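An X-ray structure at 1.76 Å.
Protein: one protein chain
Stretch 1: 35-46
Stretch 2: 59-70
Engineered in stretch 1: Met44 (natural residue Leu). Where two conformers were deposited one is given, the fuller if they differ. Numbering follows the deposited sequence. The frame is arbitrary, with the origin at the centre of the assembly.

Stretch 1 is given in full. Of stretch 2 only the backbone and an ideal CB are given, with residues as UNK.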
ATOM      1  N   VAL A  35     -21.721  22.535   6.363  1.00 32.47           N
ATOM      2  CA  VAL A  35     -21.627  23.931   5.898  1.00 30.60           C
ATOM      3  C   VAL A  35     -21.849  24.002   4.394  1.00 32.38           C
ATOM      4  O   VAL A  35     -21.674  23.009   3.694  1.00 33.88           O
ATOM      5  CB  VAL A  35     -20.296  24.620   6.314  1.00 30.95           C
ATOM      6  CG1 VAL A  35     -20.164  24.686   7.844  1.00 32.30           C
ATOM      7  CG2 VAL A  35     -19.088  23.906   5.720  1.00 34.73           C
ATOM      8  N   SER A  36     -22.240  25.172   3.900  1.00 30.46           N
ATOM      9  CA  SER A  36     -22.636  25.290   2.499  1.00 32.46           C
ATOM     10  C   SER A  36     -21.635  26.030   1.607  1.00 34.85           C
ATOM     11  O   SER A  36     -21.931  26.291   0.444  1.00 36.06           O
ATOM     12  CB  SER A  36     -24.030  25.928   2.401  1.00 36.50           C
ATOM     13  OG  SER A  36     -24.045  27.206   3.010  1.00 45.21           O
ATOM     14  N   SER A  37     -20.456  26.362   2.130  1.00 31.89           N
ATOM     15  CA  SER A  37     -19.409  26.975   1.308  1.00 33.58           C
ATOM     16  C   SER A  37     -18.005  26.631   1.784  1.00 32.33           C
ATOM     17  O   SER A  37     -17.806  26.255   2.946  1.00 31.24           O
ATOM     18  CB  SER A  37     -19.566  28.502   1.278  1.00 39.73           C
ATOM     19  OG  SER A  37     -19.096  29.067   2.491  1.00 34.85           O
ATOM     20  N   GLY A  38     -17.034  26.797   0.888  1.00 34.38           N
ATOM     21  CA  GLY A  38     -15.619  26.669   1.230  1.00 35.24           C
ATOM     22  C   GLY A  38     -15.158  27.678   2.264  1.00 31.75           C
ATOM     23  O   GLY A  38     -14.393  27.337   3.176  1.00 32.70           O
ATOM     24  N   ALA A  39     -15.636  28.919   2.130  1.00 31.54           N
ATOM     25  CA  ALA A  39     -15.317  29.991   3.078  1.00 32.15           C
ATOM     26  C   ALA A  39     -15.764  29.633   4.480  1.00 31.20           C
ATOM     27  O   ALA A  39     -15.016  29.846   5.440  1.00 33.37           O
ATOM     28  CB  ALA A  39     -15.949  31.331   2.644  1.00 31.27           C
ATOM     29  N   LYS A  40     -16.974  29.074   4.587  1.00 31.36           N
ATOM     30  CA  LYS A  40     -17.528  28.665   5.880  0.50 33.80           C
ATOM     31  C   LYS A  40     -16.765  27.469   6.448  1.00 33.54           C
ATOM     32  O   LYS A  40     -16.503  27.402   7.654  1.00 32.38           O
ATOM     33  CB  LYS A  40     -19.028  28.366   5.757  0.50 36.82           C
ATOM     34  CG  LYS A  40     -19.917  29.621   5.637  0.50 39.56           C
ATOM     35  CD  LYS A  40     -21.288  29.295   5.035  0.50 38.98           C
ATOM     36  CE  LYS A  40     -22.220  30.502   5.051  0.50 45.99           C
ATOM     37  NZ  LYS A  40     -23.570  30.179   4.491  0.50 42.93           N
ATOM     38  N   ALA A  41     -16.399  26.530   5.576  1.00 31.68           N
ATOM     39  CA  ALA A  41     -15.568  25.384   6.000  1.00 29.49           C
ATOM     40  C   ALA A  41     -14.215  25.828   6.583  1.00 28.91           C
ATOM     41  O   ALA A  41     -13.789  25.344   7.644  1.00 29.36           O
ATOM     42  CB  ALA A  41     -15.368  24.415   4.839  1.00 27.58           C
ATOM     43  N   ILE A  42     -13.553  26.761   5.910  1.00 29.76           N
ATOM     44  CA  ILE A  42     -12.240  27.280   6.360  1.00 31.79           C
ATOM     45  C   ILE A  42     -12.364  28.019   7.705  1.00 29.29           C
ATOM     46  O   ILE A  42     -11.555  27.810   8.613  1.00 34.33           O
ATOM     47  CB  ILE A  42     -11.588  28.148   5.251  1.00 30.11           C
ATOM     48  CG1 ILE A  42     -11.135  27.238   4.103  1.00 32.56           C
ATOM     49  CG2 ILE A  42     -10.402  28.980   5.777  1.00 29.75           C
ATOM     50  CD1 ILE A  42     -10.814  27.945   2.817  1.00 33.10           C
ATOM     51  N   GLU A  43     -13.418  28.820   7.841  1.00 34.49           N
ATOM     52  CA  GLU A  43     -13.716  29.511   9.096  1.00 33.09           C
ATOM     53  C   GLU A  43     -13.858  28.518  10.251  1.00 31.00           C
ATOM     54  O   GLU A  43     -13.259  28.709  11.309  1.00 38.40           O
ATOM     55  CB  GLU A  43     -14.978  30.362   8.958  1.00 37.32           C
ATOM     56  CG  GLU A  43     -15.312  31.184  10.199  1.00 43.78           C
ATOM     57  CD  GLU A  43     -16.540  32.051   9.997  1.00 44.69           C
ATOM     58  OE1 GLU A  43     -17.633  31.493   9.792  1.00 51.60           O
ATOM     59  OE2 GLU A  43     -16.412  33.292  10.040  1.00 58.42           O
HETATM   60  N   MSE A  44     -14.598  27.460  10.012  1.00 33.90           N
HETATM   61  CA  MSE A  44     -14.760  26.437  10.986  1.00 35.51           C
HETATM   62  C   MSE A  44     -13.458  25.746  11.346  1.00 35.14           C
HETATM   63  O   MSE A  44     -13.159  25.555  12.494  1.00 34.82           O
HETATM   64  CB  MSE A  44     -15.824  25.464  10.538  1.00 37.92           C
HETATM   65  CG  MSE A  44     -16.205  24.489  11.552  1.00 49.11           C
HETATM   66 SE   MSE A  44     -17.282  25.158  12.991  0.75 62.53          SE
HETATM   67  CE  MSE A  44     -18.012  26.592  12.125  1.00 47.39           C
ATOM     68  N   LEU A  45     -12.683  25.390  10.347  1.00 32.39           N
ATOM     69  CA  LEU A  45     -11.363  24.788  10.564  1.00 30.58           C
ATOM     70  C   LEU A  45     -10.465  25.689  11.407  1.00 34.45           C
ATOM     71  O   LEU A  45      -9.794  25.216  12.325  1.00 32.74           O
ATOM     72  CB  LEU A  45     -10.685  24.459   9.232  1.00 28.61           C
ATOM     73  CG  LEU A  45     -11.200  23.195   8.542  1.00 29.45           C
ATOM     74  CD1 LEU A  45     -10.973  23.223   7.037  1.00 28.38           C
ATOM     75  CD2 LEU A  45     -10.585  21.933   9.147  1.00 29.42           C
ATOM     76  N   LYS A  46     -10.509  26.988  11.127  1.00 32.00           N
ATOM     77  CA  LYS A  46      -9.667  27.965  11.823  0.50 37.20           C
ATOM     78  C   LYS A  46     -10.185  28.360  13.209  1.00 37.50           C
ATOM     79  O   LYS A  46      -9.484  29.025  13.968  1.00 38.07           O
ATOM     80  CB  LYS A  46      -9.482  29.218  10.963  0.50 37.49           C
ATOM     81  CG  LYS A  46      -8.534  29.032   9.791  0.50 38.95           C
ATOM     82  CD  LYS A  46      -8.360  30.332   9.019  0.50 45.36           C
ATOM     83  CE  LYS A  46      -7.384  30.177   7.858  0.50 46.67           C
ATOM     84  NZ  LYS A  46      -5.997  29.877   8.308  0.50 44.04           N
ATOM     85  N   UNK A  59     -16.168  22.489  -6.213  1.00 40.47           N
ATOM     86  CA  UNK A  59     -16.654  23.803  -6.620  1.00 47.32           C
ATOM     87  C   UNK A  59     -17.762  24.289  -5.695  1.00 42.97           C
ATOM     88  O   UNK A  59     -18.689  23.547  -5.378  1.00 45.54           O
ATOM     89  CB  UNK A  59     -17.156  23.762  -8.065  1.00 47.32           C
ATOM     90  N   UNK A  60     -17.657  25.540  -5.263  1.00 39.74           N
ATOM     91  CA  UNK A  60     -18.741  26.203  -4.563  1.00 37.94           C
ATOM     92  C   UNK A  60     -19.234  27.350  -5.439  1.00 43.93           C
ATOM     93  O   UNK A  60     -18.720  27.530  -6.544  1.00 44.49           O
ATOM     94  CB  UNK A  60     -18.294  26.703  -3.188  1.00 37.94           C
ATOM     95  N   UNK A  61     -20.234  28.101  -4.971  1.00 47.84           N
ATOM     96  CA  UNK A  61     -20.774  29.233  -5.744  1.00 53.36           C
ATOM     97  C   UNK A  61     -19.682  30.265  -6.013  1.00 53.10           C
ATOM     98  O   UNK A  61     -19.572  30.786  -7.126  1.00 53.57           O
ATOM     99  CB  UNK A  61     -21.943  29.886  -5.003  1.00 53.36           C
ATOM    100  N   UNK A  62     -18.876  30.519  -4.981  1.00 51.22           N
ATOM    101  CA  UNK A  62     -17.766  31.463  -5.053  0.50 52.43           C
ATOM    102  C   UNK A  62     -16.496  30.836  -4.465  1.00 53.63           C
ATOM    103  O   UNK A  62     -16.585  29.901  -3.659  1.00 47.49           O
ATOM    104  CB  UNK A  62     -18.115  32.757  -4.316  0.50 52.43           C
ATOM    105  N   UNK A  63     -15.298  31.330  -4.883  1.00 54.08           N
ATOM    106  CA  UNK A  63     -14.060  30.937  -4.184  1.00 52.22           C
ATOM    107  C   UNK A  63     -14.107  31.315  -2.699  1.00 46.36           C
ATOM    108  O   UNK A  63     -14.831  32.238  -2.345  1.00 51.46           O
ATOM    109  CB  UNK A  63     -12.847  31.594  -4.846  1.00 52.22           C
ATOM    110  N   UNK A  64     -13.343  30.624  -1.828  1.00 41.95           N
ATOM    111  CA  UNK A  64     -12.357  29.551  -2.042  1.00 40.59           C
ATOM    112  C   UNK A  64     -12.960  28.195  -2.403  1.00 36.20           C
ATOM    113  O   UNK A  64     -14.036  27.843  -1.911  1.00 39.34           O
ATOM    114  CB  UNK A  64     -11.506  29.388  -0.781  1.00 40.59           C
ATOM    115  N   UNK A  65     -12.266  27.462  -3.272  1.00 32.97           N
ATOM    116  CA  UNK A  65     -12.718  26.151  -3.698  1.00 34.37           C
ATOM    117  C   UNK A  65     -12.335  25.043  -2.705  1.00 32.47           C
ATOM    118  O   UNK A  65     -11.654  25.292  -1.696  1.00 29.91           O
ATOM    119  CB  UNK A  65     -12.141  25.835  -5.079  1.00 34.37           C
ATOM    120  N   UNK A  66     -12.764  23.819  -3.007  1.00 30.63           N
ATOM    121  CA  UNK A  66     -12.494  22.671  -2.149  1.00 32.12           C
ATOM    122  C   UNK A  66     -11.034  22.275  -2.044  1.00 33.69           C
ATOM    123  O   UNK A  66     -10.609  21.722  -1.013  1.00 28.76           O
ATOM    124  CB  UNK A  66     -13.292  21.468  -2.655  1.00 32.12           C
ATOM    125  N   UNK A  67     -10.265  22.549  -3.097  1.00 28.47           N
ATOM    126  CA  UNK A  67      -8.817  22.312  -3.067  1.00 30.59           C
ATOM    127  C   UNK A  67      -8.186  23.157  -1.966  1.00 31.44           C
ATOM    128  O   UNK A  67      -7.342  22.680  -1.193  1.00 29.45           O
ATOM    129  CB  UNK A  67      -8.180  22.633  -4.421  1.00 30.59           C
ATOM    130  N   UNK A  68      -8.645  24.405  -1.880  1.00 30.09           N
ATOM    131  CA  UNK A  68      -8.137  25.323  -0.873  0.50 30.51           C
ATOM    132  C   UNK A  68      -8.609  24.957   0.532  1.00 29.91           C
ATOM    133  O   UNK A  68      -7.842  25.086   1.506  1.00 33.38           O
ATOM    134  CB  UNK A  68      -8.565  26.753  -1.209  0.50 30.51           C
ATOM    135  N   UNK A  69      -9.840  24.444   0.640  1.00 27.31           N
ATOM    136  CA  UNK A  69     -10.372  23.951   1.927  1.00 31.43           C
ATOM    137  C   UNK A  69      -9.448  22.873   2.489  1.00 31.58           C
ATOM    138  O   UNK A  69      -9.076  22.911   3.670  1.00 27.72           O
ATOM    139  CB  UNK A  69     -11.789  23.399   1.758  1.00 31.43           C
ATOM    140  N   UNK A  70      -9.065  21.932   1.627  1.00 27.84           N
ATOM    141  CA  UNK A  70      -8.209  20.815   2.052  1.00 28.76           C
ATOM    142  C   UNK A  70      -6.813  21.268   2.505  1.00 29.38           C
ATOM    143  O   UNK A  70      -6.256  20.717   3.461  1.00 29.89           O
ATOM    144  CB  UNK A  70      -8.070  19.810   0.907  1.00 28.76           C
TER

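At position 59 the ideal CB has no atom of stretch 1 within 5.5 Å, so the contact sets no preference; the deposited residue is Arg59, poorly ordered.

Position 60 differs. Its CB points toward stretch 1 and lies 4.3 Å from Gly38 N and 4.6 Å from Ser37 CA, facing bare backbone where the helix of residues 38-46 begins. A flat or long apolar group could cover this surface. Phe60, with chi1 in m, lays one ring face under it: Gly38 CA is 3.9 Å from the ring centroid of Phe60, 27° off the normal, a CH-pi contact, while Ser37 CA sits off-centre at 4.2 Å from that centroid. Glycine permits this approach, since an ideal CB on Gly38 would be 3.1 Å from Phe60 CD2 and 2.3 Å from the O of position 64.

Positions 61 and 62 point sideways, and no atom of stretch 1 lies within 5.5 Å of either ideal CB, so many residues would suit; they are Cys61 and Gln62. Position 63 points away, and its phi of -59° and psi of 155° would suit proline among others; it is Pro63.

The peptide before 64 is cis, which strongly favours proline, and phi of -73° agrees. The ideal CB of position 64 points toward stretch 1, 3.9 Å from Ile42 CD1, so an apolar group fits. Pro64 places CG 3.7 Å from Ile42 CD1, and its CD is 3.9 Å from Ala39 CB. One water takes part too, donating to Pro64 O and Gln62 O and accepting from Ala39 N.

Position 65 points away and directly precedes a helix, where a short acceptor such as Asp, Ser, Thr or Asn is favoured. Asp65 caps it: OD1 of Asp65 accepts from the backbone N of position 68 at 2.9 Å. Positions 66 and 67 reach nothing in stretch 1, leaving the choice open; they are Gly66 and Trp67.

At 68 the sideways CB is 4.8 Å from Ile42 CD1, so a flexible side chain with an aliphatic base would suit the margin. Gln68 brings CG to 4.5 Å from Ile42 CD1.

Position 69 points sideways, but its CB lies 4.5 Å from Ile42 CG1 and 4.8 Å from Ala41 CB. With the helix axes 9.3 Å apart and only 5° from parallel, a compact apolar residue such as Val, Ile or Ala is plausible. Val69 sits as a knob among Gly38, Ala41, Ile42 and Leu45: CG2 is 3.6 Å from Gly38 CA, while CG1 is 3.9 Å from Ala41 CB and 4.1 Å from Leu45 CD1.

Position 70 points away, unconstrained by stretch 1; it is Ala70.

Stretch 2, residues 59-70: RFCQPPDGWQVA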
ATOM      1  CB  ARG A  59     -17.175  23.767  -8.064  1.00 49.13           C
ATOM      2  CG  ARG A  59     -16.210  23.198  -9.088  1.00 59.43           C
ATOM      3  CD  ARG A  59     -16.908  22.997 -10.428  1.00 62.04           C
ATOM      4  NE  ARG A  59     -16.129  22.169 -11.351  1.00 77.65           N
ATOM      5  CZ  ARG A  59     -15.436  22.633 -12.391  1.00 85.38           C
ATOM      6  NH1 ARG A  59     -15.410  23.934 -12.664  1.00 88.08           N
ATOM      7  NH2 ARG A  59     -14.765  21.790 -13.166  1.00 88.07           N
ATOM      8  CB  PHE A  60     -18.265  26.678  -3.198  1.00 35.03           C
ATOM      9  CG  PHE A  60     -17.866  25.541  -2.281  1.00 36.23           C
ATOM     10  CD1 PHE A  60     -18.842  24.776  -1.643  1.00 35.29           C
ATOM     11  CD2 PHE A  60     -16.524  25.220  -2.089  1.00 36.94           C
ATOM     12  CE1 PHE A  60     -18.486  23.718  -0.803  1.00 40.18           C
ATOM     13  CE2 PHE A  60     -16.158  24.158  -1.249  1.00 32.04           C
ATOM     14  CZ  PHE A  60     -17.138  23.413  -0.613  1.00 32.13           C
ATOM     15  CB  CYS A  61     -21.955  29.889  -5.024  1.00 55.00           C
ATOM     16  SG  CYS A  61     -23.383  28.811  -4.781  1.00 68.26           S
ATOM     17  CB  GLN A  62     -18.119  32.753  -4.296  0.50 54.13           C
ATOM     18  CG  GLN A  62     -19.160  33.648  -4.984  0.50 54.42           C
ATOM     19  CD  GLN A  62     -18.701  34.164  -6.338  0.50 52.15           C
ATOM     20  OE1 GLN A  62     -17.571  34.625  -6.492  0.50 54.22           O
ATOM     21  NE2 GLN A  62     -19.585  34.093  -7.328  0.50 48.07           N
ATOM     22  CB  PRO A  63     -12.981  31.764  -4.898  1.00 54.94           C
ATOM     23  CG  PRO A  63     -13.532  31.997  -6.258  1.00 58.32           C
ATOM     24  CD  PRO A  63     -15.002  32.197  -6.046  1.00 56.60           C
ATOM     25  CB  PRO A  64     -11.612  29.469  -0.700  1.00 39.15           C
ATOM     26  CG  PRO A  64     -12.539  30.039   0.291  1.00 43.61           C
ATOM     27  CD  PRO A  64     -13.468  30.982  -0.403  1.00 40.56           C
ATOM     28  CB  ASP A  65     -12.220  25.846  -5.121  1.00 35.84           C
ATOM     29  CG  ASP A  65     -10.695  25.775  -5.229  1.00 39.40           C
ATOM     30  OD1 ASP A  65     -10.008  25.368  -4.263  1.00 36.84           O
ATOM     31  OD2 ASP A  65     -10.177  26.113  -6.312  1.00 40.72           O
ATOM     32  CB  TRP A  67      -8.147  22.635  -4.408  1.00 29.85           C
ATOM     33  CG  TRP A  67      -8.781  22.005  -5.627  1.00 30.20           C
ATOM     34  CD1 TRP A  67      -9.264  22.659  -6.730  1.00 32.84           C
ATOM     35  CD2 TRP A  67      -8.975  20.611  -5.871  1.00 30.71           C
ATOM     36  NE1 TRP A  67      -9.745  21.749  -7.642  1.00 28.43           N
ATOM     37  CE2 TRP A  67      -9.574  20.484  -7.136  1.00 29.13           C
ATOM     38  CE3 TRP A  67      -8.685  19.449  -5.146  1.00 23.35           C
ATOM     39  CZ2 TRP A  67      -9.908  19.247  -7.684  1.00 34.17           C
ATOM     40  CZ3 TRP A  67      -9.031  18.227  -5.678  1.00 23.19           C
ATOM     41  CH2 TRP A  67      -9.630  18.132  -6.949  1.00 30.49           C
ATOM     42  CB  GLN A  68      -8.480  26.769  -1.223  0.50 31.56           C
ATOM     43  CG  GLN A  68      -7.732  27.805  -0.392  0.50 37.18           C
ATOM     44  CD  GLN A  68      -6.263  27.462  -0.129  0.50 35.62           C
ATOM     45  OE1 GLN A  68      -5.489  27.188  -1.049  0.50 31.21           O
ATOM     46  NE2 GLN A  68      -5.872  27.510   1.135  0.50 32.18           N
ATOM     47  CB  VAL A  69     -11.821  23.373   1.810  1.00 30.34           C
ATOM     48  CG1 VAL A  69     -12.274  22.762   3.152  1.00 26.41           C
ATOM     49  CG2 VAL A  69     -12.797  24.460   1.404  1.00 28.83           C
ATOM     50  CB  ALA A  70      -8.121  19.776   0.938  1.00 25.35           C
TER
HETATM   51  O   HOH W   1     -21.148  27.836  -1.719  1.00 50.23           O
HETATM   52  O   HOH W   2     -16.494  28.958  -1.038  1.00 40.57           O
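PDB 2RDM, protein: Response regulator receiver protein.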